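Local coordinates for protein glutamine synthetase (Streptomyces coelicolor, PDB 4BAX) that belongs to the glutamine synthetase family, whose subunits combine a beta-grasp domain with a larger catalytic domain and here assemble as ten chains, at residues E156-N161 with W181-G186; V264-A269 with P323-R328. All coordinates share one frame; numbering follows the deposited sequence.

Contact 1: residues E156-N161 with W181-G186; sequences EAHLEN and WEFQVG
His158, reaching out from a helix, meets the ring of Phe183 on a neighbouring strand; this pair alone joins the two segments. The imidazole can be followed outward atom by atom. CB leaves the helix toward the strand, CG lies anti to the backbone N (chi1 171°), and with this torsion CE1 reaches the phenyl ring. The touching falls to CE1, the carbon between the two nitrogens, which rests 3.7 Å from Phe183 CD2 and 3.8 Å from Phe183 CE2. It sits over one face of the phenyl ring, displaced toward the rim, while Phe183 CD2 lies at the edge of the imidazole, near its plane. With planes inclined at 59°, the rings form an oblique aromatic pair. NE2 faces a different partner, Ala200 O, and that hydrogen bond satisfies a buried polar atom and probably helps to fix the rotation of the imidazole.

On the strand, alternation sorts the side chains. Val185, two residues on from Phe183, places CG2 in the plane of the phenyl ring at its edge, 3.5 Å from Phe183 CE1. Glu182 and Gln184 belong to the other face, where Gln184 NE2 donates to Glu182 OE2 over 2.8 Å, meeting the carboxylate on its anti side, tilted 23° out of its plane.

Leu203 and Leu204 of helix 190-210 pack on His158, and Leu197 of that helix on Phe183, so the aromatic pair is buried where helices 152-164 and 190-210 cover the sheet. Strand 180-188 lies between strands 110-121 and 169-174, antiparallel to both; Glu156 and Glu160 of helix 152-164 form salt bridges with Arg70 and Lys5, respectively, of a second subunit.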
ATOM      1  N   GLU A 156     -29.848   8.142   5.672  1.00 27.60           N
ATOM      2  CA  GLU A 156     -30.357   9.471   5.925  1.00 26.76           C
ATOM      3  C   GLU A 156     -30.546  10.275   4.665  1.00 25.00           C
ATOM      4  O   GLU A 156     -31.570  10.957   4.524  1.00 24.65           O
ATOM      5  CB  GLU A 156     -29.468  10.231   6.897  1.00 28.57           C
ATOM      6  CG  GLU A 156     -29.454   9.658   8.298  1.00 30.90           C
ATOM      7  CD  GLU A 156     -30.683  10.055   9.147  1.00 32.97           C
ATOM      8  OE1 GLU A 156     -31.361  11.079   8.857  1.00 33.63           O
ATOM      9  OE2 GLU A 156     -30.956   9.345  10.135  1.00 33.62           O
ATOM     10  N   ALA A 157     -29.608  10.160   3.726  1.00 24.44           N
ATOM     11  CA  ALA A 157     -29.731  10.894   2.466  1.00 24.83           C
ATOM     12  C   ALA A 157     -30.969  10.432   1.686  1.00 25.94           C
ATOM     13  O   ALA A 157     -31.728  11.253   1.134  1.00 26.76           O
ATOM     14  CB  ALA A 157     -28.480  10.724   1.643  1.00 23.97           C
ATOM     15  N   HIS A 158     -31.196   9.125   1.688  1.00 25.67           N
ATOM     16  CA  HIS A 158     -32.346   8.538   1.026  1.00 25.26           C
ATOM     17  C   HIS A 158     -33.691   8.931   1.668  1.00 25.75           C
ATOM     18  O   HIS A 158     -34.661   9.269   0.962  1.00 25.77           O
ATOM     19  CB  HIS A 158     -32.190   7.039   0.992  1.00 24.49           C
ATOM     20  CG  HIS A 158     -33.409   6.312   0.528  1.00 23.55           C
ATOM     21  ND1 HIS A 158     -34.213   5.588   1.383  1.00 23.06           N
ATOM     22  CD2 HIS A 158     -33.961   6.201  -0.702  1.00 23.39           C
ATOM     23  CE1 HIS A 158     -35.201   5.050   0.695  1.00 23.21           C
ATOM     24  NE2 HIS A 158     -35.072   5.405  -0.572  1.00 23.53           N
ATOM     25  N   LEU A 159     -33.746   8.928   2.999  1.00 25.90           N
ATOM     26  CA  LEU A 159     -34.989   9.304   3.668  1.00 26.06           C
ATOM     27  C   LEU A 159     -35.351  10.767   3.376  1.00 26.95           C
ATOM     28  O   LEU A 159     -36.509  11.076   3.045  1.00 27.40           O
ATOM     29  CB  LEU A 159     -34.913   9.028   5.169  1.00 25.09           C
ATOM     30  CG  LEU A 159     -36.020   9.621   6.032  1.00 24.31           C
ATOM     31  CD1 LEU A 159     -37.332   8.884   5.800  1.00 24.10           C
ATOM     32  CD2 LEU A 159     -35.623   9.563   7.486  1.00 23.76           C
ATOM     33  N   GLU A 160     -34.360  11.655   3.482  1.00 26.72           N
ATOM     34  CA  GLU A 160     -34.572  13.066   3.175  1.00 26.60           C
ATOM     35  C   GLU A 160     -34.959  13.230   1.699  1.00 25.48           C
ATOM     36  O   GLU A 160     -35.859  13.990   1.359  1.00 24.78           O
ATOM     37  CB  GLU A 160     -33.328  13.891   3.519  1.00 27.48           C
ATOM     38  CG  GLU A 160     -33.466  15.411   3.287  1.00 28.11           C
ATOM     39  CD  GLU A 160     -34.539  16.069   4.196  1.00 66.78           C
ATOM     40  OE1 GLU A 160     -35.179  15.370   5.013  1.00 66.59           O
ATOM     41  OE2 GLU A 160     -34.755  17.298   4.094  1.00 67.06           O
ATOM     42  N   ASN A 161     -34.338  12.432   0.835  1.00 25.73           N
ATOM     43  CA  ASN A 161     -34.663  12.463  -0.580  1.00 26.31           C
ATOM     44  C   ASN A 161     -36.100  12.006  -0.863  1.00 26.45           C
ATOM     45  O   ASN A 161     -36.789  12.628  -1.680  1.00 26.99           O
ATOM     46  CB  ASN A 161     -33.663  11.610  -1.360  1.00 26.62           C
ATOM     47  CG  ASN A 161     -32.373  12.363  -1.653  1.00 27.10           C
ATOM     48  OD1 ASN A 161     -32.342  13.590  -1.582  1.00 27.21           O
ATOM     49  ND2 ASN A 161     -31.308  11.635  -1.987  1.00 27.08           N
ATOM     50  N   TRP A 181     -31.308  -2.600   6.494  1.00 29.48           N
ATOM     51  CA  TRP A 181     -32.159  -1.480   6.854  1.00 29.73           C
ATOM     52  C   TRP A 181     -33.574  -1.673   6.333  1.00 31.06           C
ATOM     53  O   TRP A 181     -33.831  -2.531   5.466  1.00 30.35           O
ATOM     54  CB  TRP A 181     -31.578  -0.181   6.292  1.00 28.59           C
ATOM     55  CG  TRP A 181     -30.268   0.227   6.890  1.00 27.47           C
ATOM     56  CD1 TRP A 181     -29.031  -0.188   6.497  1.00 26.87           C
ATOM     57  CD2 TRP A 181     -30.060   1.121   7.986  1.00 27.16           C
ATOM     58  NE1 TRP A 181     -28.062   0.398   7.275  1.00 26.52           N
ATOM     59  CE2 TRP A 181     -28.670   1.210   8.195  1.00 26.95           C
ATOM     60  CE3 TRP A 181     -30.912   1.865   8.805  1.00 27.16           C
ATOM     61  CZ2 TRP A 181     -28.114   2.008   9.190  1.00 27.06           C
ATOM     62  CZ3 TRP A 181     -30.351   2.662   9.795  1.00 27.11           C
ATOM     63  CH2 TRP A 181     -28.969   2.729   9.973  1.00 26.96           C
ATOM     64  N   GLU A 182     -34.478  -0.855   6.874  1.00 32.67           N
ATOM     65  CA  GLU A 182     -35.873  -0.857   6.467  1.00 33.95           C
ATOM     66  C   GLU A 182     -36.443   0.548   6.388  1.00 34.25           C
ATOM     67  O   GLU A 182     -36.065   1.421   7.169  1.00 33.93           O
ATOM     68  CB  GLU A 182     -36.699  -1.684   7.443  1.00 35.45           C
ATOM     69  CG  GLU A 182     -38.129  -1.924   7.022  1.00 37.34           C
ATOM     70  CD  GLU A 182     -38.953  -2.540   8.150  1.00 39.59           C
ATOM     71  OE1 GLU A 182     -38.730  -3.745   8.457  1.00 40.22           O
ATOM     72  OE2 GLU A 182     -39.807  -1.828   8.738  1.00 40.35           O
ATOM     73  N   PHE A 183     -37.326   0.764   5.416  1.00 34.77           N
ATOM     74  CA  PHE A 183     -38.188   1.946   5.382  1.00 34.54           C
ATOM     75  C   PHE A 183     -39.629   1.514   5.118  1.00 35.74           C
ATOM     76  O   PHE A 183     -39.868   0.522   4.431  1.00 35.94           O
ATOM     77  CB  PHE A 183     -37.683   3.013   4.386  1.00 33.17           C
ATOM     78  CG  PHE A 183     -37.779   2.598   2.932  1.00 32.15           C
ATOM     79  CD1 PHE A 183     -38.956   2.760   2.213  1.00 31.93           C
ATOM     80  CD2 PHE A 183     -36.695   2.025   2.287  1.00 31.50           C
ATOM     81  CE1 PHE A 183     -39.044   2.365   0.870  1.00 31.35           C
ATOM     82  CE2 PHE A 183     -36.786   1.634   0.954  1.00 31.26           C
ATOM     83  CZ  PHE A 183     -37.964   1.812   0.249  1.00 31.06           C
ATOM     84  N   GLN A 184     -40.588   2.240   5.678  1.00 36.85           N
ATOM     85  CA  GLN A 184     -41.991   1.843   5.583  1.00 37.70           C
ATOM     86  C   GLN A 184     -42.759   2.828   4.711  1.00 37.73           C
ATOM     87  O   GLN A 184     -42.739   4.037   4.978  1.00 38.34           O
ATOM     88  CB  GLN A 184     -42.612   1.756   6.981  1.00 38.43           C
ATOM     89  CG  GLN A 184     -41.916   0.749   7.902  1.00 39.28           C
ATOM     90  CD  GLN A 184     -41.170   1.440   9.032  1.00 40.70           C
ATOM     91  OE1 GLN A 184     -41.604   2.487   9.510  1.00 41.98           O
ATOM     92  NE2 GLN A 184     -40.042   0.863   9.466  1.00 40.41           N
ATOM     93  N   VAL A 185     -43.449   2.310   3.695  1.00 37.13           N
ATOM     94  CA  VAL A 185     -44.252   3.137   2.817  1.00 37.57           C
ATOM     95  C   VAL A 185     -45.730   2.866   3.059  1.00 37.95           C
ATOM     96  O   VAL A 185     -46.183   1.715   3.010  1.00 37.97           O
ATOM     97  CB  VAL A 185     -43.941   2.879   1.342  1.00 38.15           C
ATOM     98  CG1 VAL A 185     -44.649   3.924   0.477  1.00 38.78           C
ATOM     99  CG2 VAL A 185     -42.463   2.927   1.106  1.00 38.17           C
ATOM    100  N   GLY A 186     -46.486   3.936   3.272  1.00 38.30           N
ATOM    101  CA  GLY A 186     -47.911   3.818   3.494  1.00 38.89           C
ATOM    102  C   GLY A 186     -48.346   4.613   4.716  1.00 39.73           C
ATOM    103  O   GLY A 186     -47.542   5.292   5.349  1.00 40.01           O
TER

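Contact 2: residues V264-A269 with P323-R328; sequences VKNYGA and PYVVTR
Tyr267 and Val326, both buried, make the closely packed half of this contact: Val326 CG2 has several ring atoms beside it, with Tyr267 CE1 at 3.5 Å and Tyr267 CZ at 3.9 Å. The two side chains cross at about a right angle. The methyl is presented there because CG2 stands anti to the backbone N of Val326. Beyond it, Tyr267 OH is hydrogen-bonded to Asp314 OD2 of strand 312-314 and His263 ND1 of helix 259-264, so that the phenol end is held by two bonds.

One residue earlier the fit is looser and nearer solvent, for Asn266 and Val325 are both partly exposed. Asn266 meets Val325 CG1 with its CB, at 3.7 Å, and its backbone O lies as close to the same methyl. The amide of Asn266 turns back toward its own chain, where ND2 donates to Asp262 O, and Lys265 beside it is exposed.

Bonds within each segment accompany the contact. On the helix, Pro323 O accepts from Thr327 N and, at 2.6 Å, from the hydroxyl Thr327 OG1, the two donors approaching from opposite faces of the carbonyl plane. In the loop, Tyr267 N bonds to Val264 O in a type I beta turn. This turn, in the catalytic domain, follows helix 259-264 and packs on the N-terminal turn of the C-terminal helix 323-341, a loop-on-helix contact.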
ATOM      1  N   VAL A 264     -47.178 -17.226  -3.018  1.00 35.33           N
ATOM      2  CA  VAL A 264     -45.783 -17.488  -2.729  1.00 34.30           C
ATOM      3  C   VAL A 264     -44.958 -17.582  -4.003  1.00 32.80           C
ATOM      4  O   VAL A 264     -43.836 -17.049  -4.083  1.00 32.05           O
ATOM      5  CB  VAL A 264     -45.625 -18.738  -1.847  1.00 35.23           C
ATOM      6  CG1 VAL A 264     -44.226 -19.349  -1.986  1.00 35.26           C
ATOM      7  CG2 VAL A 264     -45.965 -18.424  -0.371  1.00 35.43           C
ATOM      8  N   LYS A 265     -45.562 -18.120  -5.062  1.00 32.90           N
ATOM      9  CA  LYS A 265     -44.762 -18.203  -6.325  1.00 33.36           C
ATOM     10  C   LYS A 265     -44.635 -16.886  -7.056  1.00 33.29           C
ATOM     11  O   LYS A 265     -43.920 -16.808  -8.072  1.00 32.97           O
ATOM     12  CB  LYS A 265     -45.330 -19.253  -7.303  1.00 34.03           C
ATOM     13  CG  LYS A 265     -46.698 -18.919  -7.884  1.00 35.88           C
ATOM     14  CD  LYS A 265     -47.147 -19.971  -8.892  1.00 37.44           C
ATOM     15  CE  LYS A 265     -48.601 -19.848  -9.397  1.00 39.12           C
ATOM     16  NZ  LYS A 265     -48.535 -20.671 -10.613  1.00 40.10           N
ATOM     17  N   ASN A 266     -45.289 -15.846  -6.559  1.00 33.10           N
ATOM     18  CA  ASN A 266     -45.177 -14.495  -7.122  1.00 33.04           C
ATOM     19  C   ASN A 266     -44.590 -13.499  -6.142  1.00 32.54           C
ATOM     20  O   ASN A 266     -44.620 -12.279  -6.374  1.00 32.23           O
ATOM     21  CB  ASN A 266     -46.545 -13.988  -7.598  1.00 33.58           C
ATOM     22  CG  ASN A 266     -47.055 -14.707  -8.793  1.00 34.20           C
ATOM     23  OD1 ASN A 266     -46.606 -14.455  -9.906  1.00 34.34           O
ATOM     24  ND2 ASN A 266     -47.993 -15.622  -8.586  1.00 34.75           N
ATOM     25  N   TYR A 267     -44.049 -14.026  -5.050  1.00 32.00           N
ATOM     26  CA  TYR A 267     -43.613 -13.191  -3.939  1.00 31.36           C
ATOM     27  C   TYR A 267     -42.117 -12.909  -3.957  1.00 31.11           C
ATOM     28  O   TYR A 267     -41.558 -12.424  -2.970  1.00 31.03           O
ATOM     29  CB  TYR A 267     -44.009 -13.837  -2.614  1.00 30.92           C
ATOM     30  CG  TYR A 267     -45.332 -13.378  -2.054  1.00 30.83           C
ATOM     31  CD1 TYR A 267     -46.224 -12.624  -2.811  1.00 30.89           C
ATOM     32  CD2 TYR A 267     -45.694 -13.702  -0.756  1.00 30.86           C
ATOM     33  CE1 TYR A 267     -47.450 -12.213  -2.275  1.00 30.90           C
ATOM     34  CE2 TYR A 267     -46.900 -13.286  -0.208  1.00 30.80           C
ATOM     35  CZ  TYR A 267     -47.777 -12.551  -0.964  1.00 30.84           C
ATOM     36  OH  TYR A 267     -48.971 -12.174  -0.383  1.00 31.00           O
ATOM     37  N   GLY A 268     -41.475 -13.217  -5.077  1.00 31.09           N
ATOM     38  CA  GLY A 268     -40.083 -12.874  -5.241  1.00 31.33           C
ATOM     39  C   GLY A 268     -39.213 -14.078  -5.484  1.00 31.98           C
ATOM     40  O   GLY A 268     -39.489 -15.178  -5.008  1.00 32.11           O
ATOM     41  N   ALA A 269     -38.123 -13.851  -6.204  1.00 32.56           N
ATOM     42  CA  ALA A 269     -37.223 -14.925  -6.578  1.00 33.31           C
ATOM     43  C   ALA A 269     -36.369 -15.357  -5.389  1.00 34.52           C
ATOM     44  O   ALA A 269     -35.871 -14.518  -4.623  1.00 35.17           O
ATOM     45  CB  ALA A 269     -36.344 -14.481  -7.754  1.00 32.86           C
ATOM     46  N   PRO A 323     -44.148  -4.731  -6.125  1.00 30.79           N
ATOM     47  CA  PRO A 323     -45.307  -4.198  -5.380  1.00 30.17           C
ATOM     48  C   PRO A 323     -46.616  -4.292  -6.171  1.00 29.39           C
ATOM     49  O   PRO A 323     -47.657  -4.605  -5.574  1.00 29.12           O
ATOM     50  CB  PRO A 323     -44.922  -2.731  -5.098  1.00 30.27           C
ATOM     51  CG  PRO A 323     -43.778  -2.430  -6.033  1.00 30.52           C
ATOM     52  CD  PRO A 323     -43.060  -3.746  -6.248  1.00 30.57           C
ATOM     53  N   TYR A 324     -46.541  -4.130  -7.493  1.00 28.80           N
ATOM     54  CA  TYR A 324     -47.721  -4.219  -8.346  1.00 28.84           C
ATOM     55  C   TYR A 324     -48.370  -5.594  -8.225  1.00 28.54           C
ATOM     56  O   TYR A 324     -49.607  -5.725  -8.244  1.00 28.36           O
ATOM     57  CB  TYR A 324     -47.350  -3.964  -9.822  1.00 28.88           C
ATOM     58  CG  TYR A 324     -46.936  -2.538 -10.154  1.00 28.98           C
ATOM     59  CD1 TYR A 324     -47.676  -1.453  -9.708  1.00 29.04           C
ATOM     60  CD2 TYR A 324     -45.757  -2.280 -10.861  1.00 28.88           C
ATOM     61  CE1 TYR A 324     -47.278  -0.151  -9.983  1.00 28.98           C
ATOM     62  CE2 TYR A 324     -45.356  -0.977 -11.142  1.00 28.86           C
ATOM     63  CZ  TYR A 324     -46.125   0.081 -10.701  1.00 29.05           C
ATOM     64  OH  TYR A 324     -45.746   1.375 -10.969  1.00 29.15           O
ATOM     65  N   VAL A 325     -47.519  -6.610  -8.124  1.00 28.08           N
ATOM     66  CA  VAL A 325     -47.963  -7.990  -8.003  1.00 28.08           C
ATOM     67  C   VAL A 325     -48.533  -8.380  -6.623  1.00 28.18           C
ATOM     68  O   VAL A 325     -49.650  -8.896  -6.532  1.00 28.50           O
ATOM     69  CB  VAL A 325     -46.828  -8.959  -8.441  1.00 20.67           C
ATOM     70  CG1 VAL A 325     -47.243 -10.412  -8.279  1.00 20.50           C
ATOM     71  CG2 VAL A 325     -46.418  -8.652  -9.887  1.00 20.52           C
ATOM     72  N   VAL A 326     -47.796  -8.093  -5.551  1.00 27.97           N
ATOM     73  CA  VAL A 326     -48.255  -8.463  -4.213  1.00 27.73           C
ATOM     74  C   VAL A 326     -49.553  -7.739  -3.863  1.00 27.88           C
ATOM     75  O   VAL A 326     -50.480  -8.341  -3.307  1.00 27.81           O
ATOM     76  CB  VAL A 326     -47.158  -8.287  -3.125  1.00 19.59           C
ATOM     77  CG1 VAL A 326     -46.633  -6.831  -3.056  1.00 19.68           C
ATOM     78  CG2 VAL A 326     -47.654  -8.781  -1.786  1.00 19.29           C
ATOM     79  N   THR A 327     -49.641  -6.471  -4.256  1.00 28.63           N
ATOM     80  CA  THR A 327     -50.865  -5.706  -4.020  1.00 29.69           C
ATOM     81  C   THR A 327     -52.040  -6.290  -4.828  1.00 30.36           C
ATOM     82  O   THR A 327     -53.133  -6.489  -4.277  1.00 31.10           O
ATOM     83  CB  THR A 327     -50.703  -4.178  -4.356  1.00 32.59           C
ATOM     84  OG1 THR A 327     -50.179  -4.002  -5.681  1.00 32.63           O
ATOM     85  CG2 THR A 327     -49.823  -3.452  -3.333  1.00 32.47           C
ATOM     86  N   ARG A 328     -51.796  -6.650  -6.093  1.00 30.21           N
ATOM     87  CA  ARG A 328     -52.864  -7.196  -6.949  1.00 30.70           C
ATOM     88  C   ARG A 328     -53.424  -8.494  -6.361  1.00 30.84           C
ATOM     89  O   ARG A 328     -54.652  -8.667  -6.260  1.00 30.64           O
ATOM     90  CB  ARG A 328     -52.349  -7.446  -8.373  1.00 31.02           C
ATOM     91  CG  ARG A 328     -53.457  -7.661  -9.421  1.00 31.73           C
ATOM     92  CD  ARG A 328     -53.344  -8.980 -10.184  1.00 32.36           C
ATOM     93  NE  ARG A 328     -51.982  -9.210 -10.640  1.00 33.44           N
ATOM     94  CZ  ARG A 328     -51.480 -10.405 -10.926  1.00 34.40           C
ATOM     95  NH1 ARG A 328     -52.237 -11.487 -10.822  1.00 34.64           N
ATOM     96  NH2 ARG A 328     -50.215 -10.515 -11.332  1.00 34.82           N
TER

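How the contacts relate
From the N terminus, the chain first completes the five strands of the beta-grasp domain, then passes through helix 94-103 and strand 110-121 before reaching helix 152-164. Contact 1 closes the excursion that follows, in which strand 169-174 is laid down before strand 180-188 returns beside it. Helix 190-210 comes next, and only later does contact 2 open, closing a longer loop of 53 residues that holds short helices and strands 289-291, 298-300 and 312-314. The contacts therefore run in series, neither nested nor crossed. The centres of contacts 1 and 2 lie about 21 Å apart. Helix 190-210 bridges them: its Leu197 packs on both Phe183 and Pro323.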